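PDB 3IQ0: putative Ribokinase II from Escherichia coli O6, which probably phosphorylates a sugar such as ribose at the expense of ATP, as a magnesium-dependent carbohydrate kinase of the pfkB family. Local coordinates for residues G138-K151 with M174-V187. Numbering follows the deposited sequence.
Sequences GSSLFSFHMVDAVK and MLDIPEMRDALHFV
Met180, a selenomethionine, lays its side chain against the backbone of the turn that leads into helix 144-151. Bends at chi2 and chi3 carry Met180 SE to 3.5 Å from Leu141 O. Beyond it Met180 CE lies 3.3 Å from Phe144 N, a reach that suits a long, pliant, unbranched chain. Its selenium also adjoins the buried Ser143 N, which has no hydrogen-bonding partner. Ser143 itself is the N-cap, its OG accepting from Met146 N (3.2 Å) and weakly from His145 N, so a short hydroxyl side chain serves this helix start. Another selenomethionine, Met174, sets its CE against Phe142 CB.

One turn into the helices, Val147 stands roughly perpendicular to the side chain of Met180 and presses CG1 onto Ala183 CB at 3.5 Å; a methyl on one side and a compact branched chain on the other suit the point where the two backbones come near. Deeper in, Leu141 and Leu184 lie alongside each other, pointing opposite ways, Leu141 CD1 meeting Leu184 CD2 at a tight 3.5 Å, while Val187 CG2 also adjoins Leu141 CD1. Leu184 and Val187 continue onto Phe166 of strand 163-167. At the outer end the extended Lys151 runs over one face of the Phe186 ring, CE making a CH-pi contact and NZ a cation-pi contact 4.3 Å from the centroid, 12° off the normal. Phe186 CG lies anti to the backbone N (chi1 179°), which sends the ring out toward the lysine.

The helices run nearly parallel, 15° apart with axes 10.6 Å from each other, as expected of neighbouring helices on one face of the parallel sheet, where strands 131-137 and 163-167 lead into them in the beta-alpha-beta layering of the ribokinase fold.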
ATOM      1  N   GLY B 138      17.276 -12.876  -4.360  1.00 23.95           N
ATOM      2  CA  GLY B 138      17.649 -12.454  -3.022  1.00 25.64           C
ATOM      3  C   GLY B 138      16.725 -11.380  -2.470  1.00 25.99           C
ATOM      4  O   GLY B 138      16.568 -11.245  -1.253  1.00 26.70           O
ATOM      5  N   SER B 139      16.097 -10.627  -3.367  1.00 25.20           N
ATOM      6  CA  SER B 139      15.188  -9.558  -2.970  1.00 26.02           C
ATOM      7  C   SER B 139      13.956 -10.065  -2.232  1.00 26.67           C
ATOM      8  O   SER B 139      13.204  -9.279  -1.660  1.00 27.61           O
ATOM      9  CB  SER B 139      14.739  -8.774  -4.200  1.00 27.62           C
ATOM     10  OG  SER B 139      14.010  -9.617  -5.075  1.00 27.74           O
ATOM     11  N   SER B 140      13.752 -11.377  -2.246  1.00 24.94           N
ATOM     12  CA  SER B 140      12.597 -11.967  -1.579  1.00 27.36           C
ATOM     13  C   SER B 140      12.858 -12.330  -0.121  1.00 28.46           C
ATOM     14  O   SER B 140      11.925 -12.477   0.661  1.00 30.34           O
ATOM     15  CB  SER B 140      12.148 -13.227  -2.323  1.00 27.61           C
ATOM     16  OG  SER B 140      11.876 -12.947  -3.680  1.00 29.82           O
ATOM     17  N   LEU B 141      14.124 -12.479   0.243  1.00 30.12           N
ATOM     18  CA  LEU B 141      14.471 -12.862   1.608  1.00 32.24           C
ATOM     19  C   LEU B 141      14.526 -11.678   2.566  1.00 32.56           C
ATOM     20  O   LEU B 141      15.608 -11.239   2.948  1.00 31.54           O
ATOM     21  CB  LEU B 141      15.812 -13.598   1.606  1.00 32.81           C
ATOM     22  CG  LEU B 141      15.862 -14.812   0.673  1.00 35.09           C
ATOM     23  CD1 LEU B 141      17.244 -15.450   0.710  1.00 36.24           C
ATOM     24  CD2 LEU B 141      14.794 -15.807   1.091  1.00 35.22           C
ATOM     25  N   PHE B 142      13.356 -11.171   2.949  1.00 32.56           N
ATOM     26  CA  PHE B 142      13.280 -10.037   3.860  1.00 34.71           C
ATOM     27  C   PHE B 142      12.573 -10.366   5.174  1.00 35.61           C
ATOM     28  O   PHE B 142      12.207  -9.465   5.930  1.00 36.40           O
ATOM     29  CB  PHE B 142      12.597  -8.842   3.171  1.00 34.01           C
ATOM     30  CG  PHE B 142      11.226  -9.145   2.610  1.00 32.57           C
ATOM     31  CD1 PHE B 142      10.137  -9.348   3.451  1.00 32.32           C
ATOM     32  CD2 PHE B 142      11.021  -9.198   1.232  1.00 31.69           C
ATOM     33  CE1 PHE B 142       8.864  -9.596   2.931  1.00 32.52           C
ATOM     34  CE2 PHE B 142       9.755  -9.445   0.703  1.00 31.10           C
ATOM     35  CZ  PHE B 142       8.674  -9.644   1.552  1.00 33.05           C
ATOM     36  N   SER B 143      12.388 -11.656   5.443  1.00 37.18           N
ATOM     37  CA  SER B 143      11.741 -12.112   6.675  1.00 39.00           C
ATOM     38  C   SER B 143      12.010 -13.602   6.859  1.00 40.36           C
ATOM     39  O   SER B 143      12.283 -14.311   5.888  1.00 39.18           O
ATOM     40  CB  SER B 143      10.229 -11.869   6.625  1.00 38.67           C
ATOM     41  OG  SER B 143       9.554 -12.952   6.015  1.00 40.92           O
ATOM     42  N   PHE B 144      11.925 -14.079   8.099  1.00 40.74           N
ATOM     43  CA  PHE B 144      12.187 -15.485   8.376  1.00 42.14           C
ATOM     44  C   PHE B 144      11.141 -16.386   7.723  1.00 41.90           C
ATOM     45  O   PHE B 144      11.407 -17.557   7.454  1.00 42.76           O
ATOM     46  CB  PHE B 144      12.255 -15.728   9.893  1.00 43.87           C
ATOM     47  CG  PHE B 144      10.915 -15.905  10.552  1.00 46.02           C
ATOM     48  CD1 PHE B 144      10.320 -17.162  10.614  1.00 46.96           C
ATOM     49  CD2 PHE B 144      10.248 -14.818  11.111  1.00 47.11           C
ATOM     50  CE1 PHE B 144       9.081 -17.336  11.225  1.00 48.37           C
ATOM     51  CE2 PHE B 144       9.008 -14.980  11.724  1.00 48.34           C
ATOM     52  CZ  PHE B 144       8.422 -16.244  11.782  1.00 48.27           C
ATOM     53  N   HIS B 145       9.955 -15.839   7.469  1.00 40.79           N
ATOM     54  CA  HIS B 145       8.883 -16.593   6.823  1.00 40.66           C
ATOM     55  C   HIS B 145       9.220 -16.819   5.354  1.00 40.84           C
ATOM     56  O   HIS B 145       8.884 -17.855   4.781  1.00 39.30           O
ATOM     57  CB  HIS B 145       7.565 -15.830   6.922  1.00 43.11           C
ATOM     58  CG  HIS B 145       6.843 -16.035   8.216  1.00 47.21           C
ATOM     59  ND1 HIS B 145       6.234 -15.003   8.899  1.00 48.61           N
ATOM     60  CD2 HIS B 145       6.602 -17.156   8.934  1.00 48.00           C
ATOM     61  CE1 HIS B 145       5.649 -15.482   9.983  1.00 50.30           C
ATOM     62  NE2 HIS B 145       5.858 -16.787  10.027  1.00 49.74           N
HETATM   63  N   MSE B 146       9.880 -15.836   4.751  1.00 41.14           N
HETATM   64  CA  MSE B 146      10.275 -15.915   3.351  1.00 42.66           C
HETATM   65  C   MSE B 146      11.411 -16.917   3.191  1.00 41.81           C
HETATM   66  O   MSE B 146      11.383 -17.758   2.291  1.00 41.51           O
HETATM   67  CB  MSE B 146      10.732 -14.540   2.852  1.00 44.97           C
HETATM   68  CG  MSE B 146       9.721 -13.419   3.044  1.00 48.46           C
HETATM   69 SE   MSE B 146       8.045 -13.712   2.129  1.00 53.72          SE
HETATM   70  CE  MSE B 146       6.955 -14.176   3.662  1.00 54.27           C
ATOM     71  N   VAL B 147      12.409 -16.831   4.069  1.00 40.84           N
ATOM     72  CA  VAL B 147      13.548 -17.742   4.004  1.00 40.87           C
ATOM     73  C   VAL B 147      13.084 -19.177   4.228  1.00 40.97           C
ATOM     74  O   VAL B 147      13.630 -20.110   3.639  1.00 41.87           O
ATOM     75  CB  VAL B 147      14.630 -17.388   5.057  1.00 40.43           C
ATOM     76  CG1 VAL B 147      14.964 -15.910   4.986  1.00 39.54           C
ATOM     77  CG2 VAL B 147      14.155 -17.762   6.443  1.00 40.90           C
ATOM     78  N   ASP B 148      12.076 -19.348   5.077  1.00 40.78           N
ATOM     79  CA  ASP B 148      11.544 -20.675   5.359  1.00 41.28           C
ATOM     80  C   ASP B 148      10.873 -21.255   4.121  1.00 40.03           C
ATOM     81  O   ASP B 148      11.128 -22.400   3.747  1.00 38.93           O
ATOM     82  CB  ASP B 148      10.546 -20.611   6.518  1.00 42.87           C
ATOM     83  CG  ASP B 148      11.228 -20.520   7.872  1.00 44.90           C
ATOM     84  OD1 ASP B 148      12.461 -20.316   7.910  1.00 45.74           O
ATOM     85  OD2 ASP B 148      10.527 -20.650   8.899  1.00 46.29           O
ATOM     86  N   ALA B 149      10.015 -20.459   3.490  1.00 38.35           N
ATOM     87  CA  ALA B 149       9.317 -20.892   2.287  1.00 37.39           C
ATOM     88  C   ALA B 149      10.346 -21.292   1.236  1.00 36.21           C
ATOM     89  O   ALA B 149      10.215 -22.328   0.585  1.00 36.11           O
ATOM     90  CB  ALA B 149       8.437 -19.762   1.756  1.00 36.60           C
ATOM     91  N   VAL B 150      11.379 -20.468   1.086  1.00 34.57           N
ATOM     92  CA  VAL B 150      12.432 -20.741   0.120  1.00 34.67           C
ATOM     93  C   VAL B 150      13.262 -21.970   0.491  1.00 34.60           C
ATOM     94  O   VAL B 150      13.591 -22.782  -0.370  1.00 33.42           O
ATOM     95  CB  VAL B 150      13.359 -19.520  -0.031  1.00 35.03           C
ATOM     96  CG1 VAL B 150      14.545 -19.870  -0.907  1.00 36.10           C
ATOM     97  CG2 VAL B 150      12.586 -18.365  -0.642  1.00 34.25           C
ATOM     98  N   LYS B 151      13.601 -22.115   1.769  1.00 34.34           N
ATOM     99  CA  LYS B 151      14.381 -23.273   2.203  1.00 34.27           C
ATOM    100  C   LYS B 151      13.640 -24.579   1.914  1.00 33.42           C
ATOM    101  O   LYS B 151      14.238 -25.549   1.452  1.00 33.37           O
ATOM    102  CB  LYS B 151      14.707 -23.176   3.697  1.00 35.63           C
ATOM    103  CG  LYS B 151      15.756 -22.123   4.031  1.00 36.73           C
ATOM    104  CD  LYS B 151      16.157 -22.155   5.501  1.00 37.15           C
ATOM    105  CE  LYS B 151      17.302 -21.189   5.771  1.00 38.98           C
ATOM    106  NZ  LYS B 151      17.776 -21.218   7.192  1.00 39.37           N
HETATM  107  N   MSE B 174      20.091  -5.616   4.323  1.00 50.38           N
HETATM  108  CA  MSE B 174      19.849  -6.954   4.850  1.00 52.16           C
HETATM  109  C   MSE B 174      21.140  -7.589   5.385  1.00 51.72           C
HETATM  110  O   MSE B 174      21.103  -8.431   6.283  1.00 50.44           O
HETATM  111  CB  MSE B 174      19.245  -7.837   3.749  1.00 55.36           C
HETATM  112  CG  MSE B 174      18.005  -8.629   4.160  1.00 60.20           C
HETATM  113 SE   MSE B 174      16.474  -7.523   4.637  1.00 66.70          SE
HETATM  114  CE  MSE B 174      15.966  -6.935   2.867  1.00 65.09           C
ATOM    115  N   LEU B 175      22.278  -7.179   4.832  1.00 52.02           N
ATOM    116  CA  LEU B 175      23.569  -7.723   5.242  1.00 53.25           C
ATOM    117  C   LEU B 175      23.962  -7.389   6.682  1.00 55.58           C
ATOM    118  O   LEU B 175      24.896  -7.982   7.226  1.00 56.17           O
ATOM    119  CB  LEU B 175      24.668  -7.247   4.287  1.00 51.76           C
ATOM    120  CG  LEU B 175      24.582  -7.732   2.836  1.00 49.49           C
ATOM    121  CD1 LEU B 175      25.689  -7.102   2.012  1.00 48.37           C
ATOM    122  CD2 LEU B 175      24.684  -9.248   2.797  1.00 49.26           C
ATOM    123  N   ASP B 176      23.258  -6.447   7.302  1.00 57.07           N
ATOM    124  CA  ASP B 176      23.571  -6.082   8.676  1.00 58.26           C
ATOM    125  C   ASP B 176      22.636  -6.742   9.677  1.00 59.00           C
ATOM    126  O   ASP B 176      22.732  -6.503  10.882  1.00 59.80           O
ATOM    127  CB  ASP B 176      23.563  -4.559   8.841  1.00 59.17           C
ATOM    128  CG  ASP B 176      24.772  -3.901   8.191  1.00 60.12           C
ATOM    129  OD1 ASP B 176      25.907  -4.358   8.456  1.00 60.74           O
ATOM    130  OD2 ASP B 176      24.592  -2.932   7.422  1.00 60.35           O
ATOM    131  N   ILE B 177      21.734  -7.576   9.166  1.00 59.10           N
ATOM    132  CA  ILE B 177      20.791  -8.322   9.998  1.00 59.66           C
ATOM    133  C   ILE B 177      21.256  -9.773   9.893  1.00 60.90           C
ATOM    134  O   ILE B 177      20.819 -10.510   9.007  1.00 61.66           O
ATOM    135  CB  ILE B 177      19.347  -8.239   9.459  1.00 59.72           C
ATOM    136  CG1 ILE B 177      18.938  -6.776   9.261  1.00 59.68           C
ATOM    137  CG2 ILE B 177      18.394  -8.922  10.429  1.00 58.80           C
ATOM    138  CD1 ILE B 177      17.601  -6.602   8.558  1.00 58.82           C
ATOM    139  N   PRO B 178      22.145 -10.201  10.804  1.00 61.23           N
ATOM    140  CA  PRO B 178      22.699 -11.560  10.838  1.00 61.24           C
ATOM    141  C   PRO B 178      21.771 -12.688  10.389  1.00 61.49           C
ATOM    142  O   PRO B 178      22.212 -13.619   9.708  1.00 61.38           O
ATOM    143  CB  PRO B 178      23.160 -11.716  12.291  1.00 61.20           C
ATOM    144  CG  PRO B 178      22.333 -10.706  13.037  1.00 61.32           C
ATOM    145  CD  PRO B 178      22.356  -9.537  12.100  1.00 61.35           C
ATOM    146  N   GLU B 179      20.497 -12.616  10.760  1.00 61.03           N
ATOM    147  CA  GLU B 179      19.548 -13.655  10.361  1.00 61.34           C
ATOM    148  C   GLU B 179      19.416 -13.746   8.845  1.00 61.54           C
ATOM    149  O   GLU B 179      19.534 -14.828   8.268  1.00 60.92           O
ATOM    150  CB  GLU B 179      18.170 -13.401  10.976  1.00 61.48           C
ATOM    151  CG  GLU B 179      17.051 -14.117  10.228  1.00 63.54           C
ATOM    152  CD  GLU B 179      15.906 -14.545  11.121  1.00 64.83           C
ATOM    153  OE1 GLU B 179      15.403 -13.701  11.896  1.00 65.29           O
ATOM    154  OE2 GLU B 179      15.501 -15.725  11.042  1.00 65.67           O
HETATM  155  N   MSE B 180      19.151 -12.609   8.209  1.00 61.69           N
HETATM  156  CA  MSE B 180      19.006 -12.558   6.760  1.00 61.46           C
HETATM  157  C   MSE B 180      20.375 -12.759   6.127  1.00 61.00           C
HETATM  158  O   MSE B 180      20.500 -13.362   5.062  1.00 61.05           O
HETATM  159  CB  MSE B 180      18.421 -11.212   6.332  1.00 62.21           C
HETATM  160  CG  MSE B 180      17.009 -10.946   6.841  1.00 64.71           C
HETATM  161 SE   MSE B 180      15.710 -12.284   6.279  1.00 68.51          SE
HETATM  162  CE  MSE B 180      14.947 -12.723   7.997  1.00 67.38           C
ATOM    163  N   ARG B 181      21.404 -12.243   6.789  1.00 60.27           N
ATOM    164  CA  ARG B 181      22.772 -12.382   6.307  1.00 60.01           C
ATOM    165  C   ARG B 181      23.088 -13.864   6.148  1.00 59.03           C
ATOM    166  O   ARG B 181      23.755 -14.276   5.195  1.00 58.09           O
ATOM    167  CB  ARG B 181      23.746 -11.766   7.309  1.00 61.11           C
ATOM    168  CG  ARG B 181      25.198 -11.842   6.884  1.00 62.60           C
ATOM    169  CD  ARG B 181      26.112 -11.367   7.998  1.00 64.99           C
ATOM    170  NE  ARG B 181      27.374 -10.848   7.478  1.00 66.88           N
ATOM    171  CZ  ARG B 181      28.363 -10.385   8.237  1.00 67.94           C
ATOM    172  NH1 ARG B 181      28.247 -10.379   9.560  1.00 67.82           N
ATOM    173  NH2 ARG B 181      29.467  -9.914   7.671  1.00 67.91           N
ATOM    174  N   ASP B 182      22.605 -14.660   7.099  1.00 57.81           N
ATOM    175  CA  ASP B 182      22.830 -16.101   7.084  1.00 56.64           C
ATOM    176  C   ASP B 182      21.958 -16.817   6.061  1.00 55.21           C
ATOM    177  O   ASP B 182      22.415 -17.741   5.394  1.00 55.08           O
ATOM    178  CB  ASP B 182      22.581 -16.696   8.472  1.00 57.06           C
ATOM    179  CG  ASP B 182      23.593 -16.229   9.494  1.00 57.77           C
ATOM    180  OD1 ASP B 182      24.683 -15.776   9.083  1.00 58.52           O
ATOM    181  OD2 ASP B 182      23.303 -16.329  10.705  1.00 57.96           O
ATOM    182  N   ALA B 183      20.703 -16.395   5.946  1.00 53.39           N
ATOM    183  CA  ALA B 183      19.780 -16.995   4.988  1.00 51.84           C
ATOM    184  C   ALA B 183      20.398 -16.952   3.592  1.00 50.00           C
ATOM    185  O   ALA B 183      20.382 -17.938   2.862  1.00 49.11           O
ATOM    186  CB  ALA B 183      18.460 -16.243   4.996  1.00 52.40           C
ATOM    187  N   LEU B 184      20.948 -15.796   3.240  1.00 48.49           N
ATOM    188  CA  LEU B 184      21.582 -15.590   1.944  1.00 46.99           C
ATOM    189  C   LEU B 184      22.803 -16.491   1.768  1.00 46.38           C
ATOM    190  O   LEU B 184      22.997 -17.085   0.706  1.00 45.80           O
ATOM    191  CB  LEU B 184      21.988 -14.122   1.800  1.00 47.30           C
ATOM    192  CG  LEU B 184      20.835 -13.115   1.831  1.00 47.19           C
ATOM    193  CD1 LEU B 184      21.388 -11.707   1.922  1.00 46.85           C
ATOM    194  CD2 LEU B 184      19.971 -13.278   0.581  1.00 46.90           C
ATOM    195  N   HIS B 185      23.633 -16.583   2.803  1.00 44.58           N
ATOM    196  CA  HIS B 185      24.814 -17.432   2.732  1.00 43.41           C
ATOM    197  C   HIS B 185      24.371 -18.882   2.668  1.00 41.81           C
ATOM    198  O   HIS B 185      25.020 -19.715   2.044  1.00 41.50           O
ATOM    199  CB  HIS B 185      25.717 -17.199   3.944  1.00 43.70           C
ATOM    200  CG  HIS B 185      26.708 -16.097   3.745  1.00 44.70           C
ATOM    201  ND1 HIS B 185      27.830 -16.241   2.959  1.00 45.22           N
ATOM    202  CD2 HIS B 185      26.727 -14.821   4.198  1.00 45.72           C
ATOM    203  CE1 HIS B 185      28.498 -15.101   2.935  1.00 45.96           C
ATOM    204  NE2 HIS B 185      27.851 -14.224   3.678  1.00 46.53           N
ATOM    205  N   PHE B 186      23.246 -19.169   3.312  1.00 40.26           N
ATOM    206  CA  PHE B 186      22.693 -20.512   3.320  1.00 38.92           C
ATOM    207  C   PHE B 186      22.343 -20.910   1.889  1.00 37.62           C
ATOM    208  O   PHE B 186      22.750 -21.968   1.402  1.00 35.01           O
ATOM    209  CB  PHE B 186      21.436 -20.551   4.180  1.00 41.48           C
ATOM    210  CG  PHE B 186      20.774 -21.896   4.223  1.00 43.76           C
ATOM    211  CD1 PHE B 186      21.119 -22.826   5.197  1.00 45.31           C
ATOM    212  CD2 PHE B 186      19.818 -22.243   3.276  1.00 45.81           C
ATOM    213  CE1 PHE B 186      20.519 -24.085   5.226  1.00 46.50           C
ATOM    214  CE2 PHE B 186      19.213 -23.499   3.294  1.00 46.82           C
ATOM    215  CZ  PHE B 186      19.564 -24.421   4.271  1.00 46.42           C
ATOM    216  N   VAL B 187      21.575 -20.054   1.223  1.00 35.54           N
ATOM    217  CA  VAL B 187      21.157 -20.307  -0.150  1.00 32.67           C
ATOM    218  C   VAL B 187      22.350 -20.448  -1.086  1.00 33.21           C
ATOM    219  O   VAL B 187      22.354 -21.303  -1.972  1.00 32.38           O
ATOM    220  CB  VAL B 187      20.249 -19.173  -0.666  1.00 33.78           C
ATOM    221  CG1 VAL B 187      19.955 -19.373  -2.148  1.00 31.81           C
ATOM    222  CG2 VAL B 187      18.950 -19.144   0.136  1.00 31.05           C
TER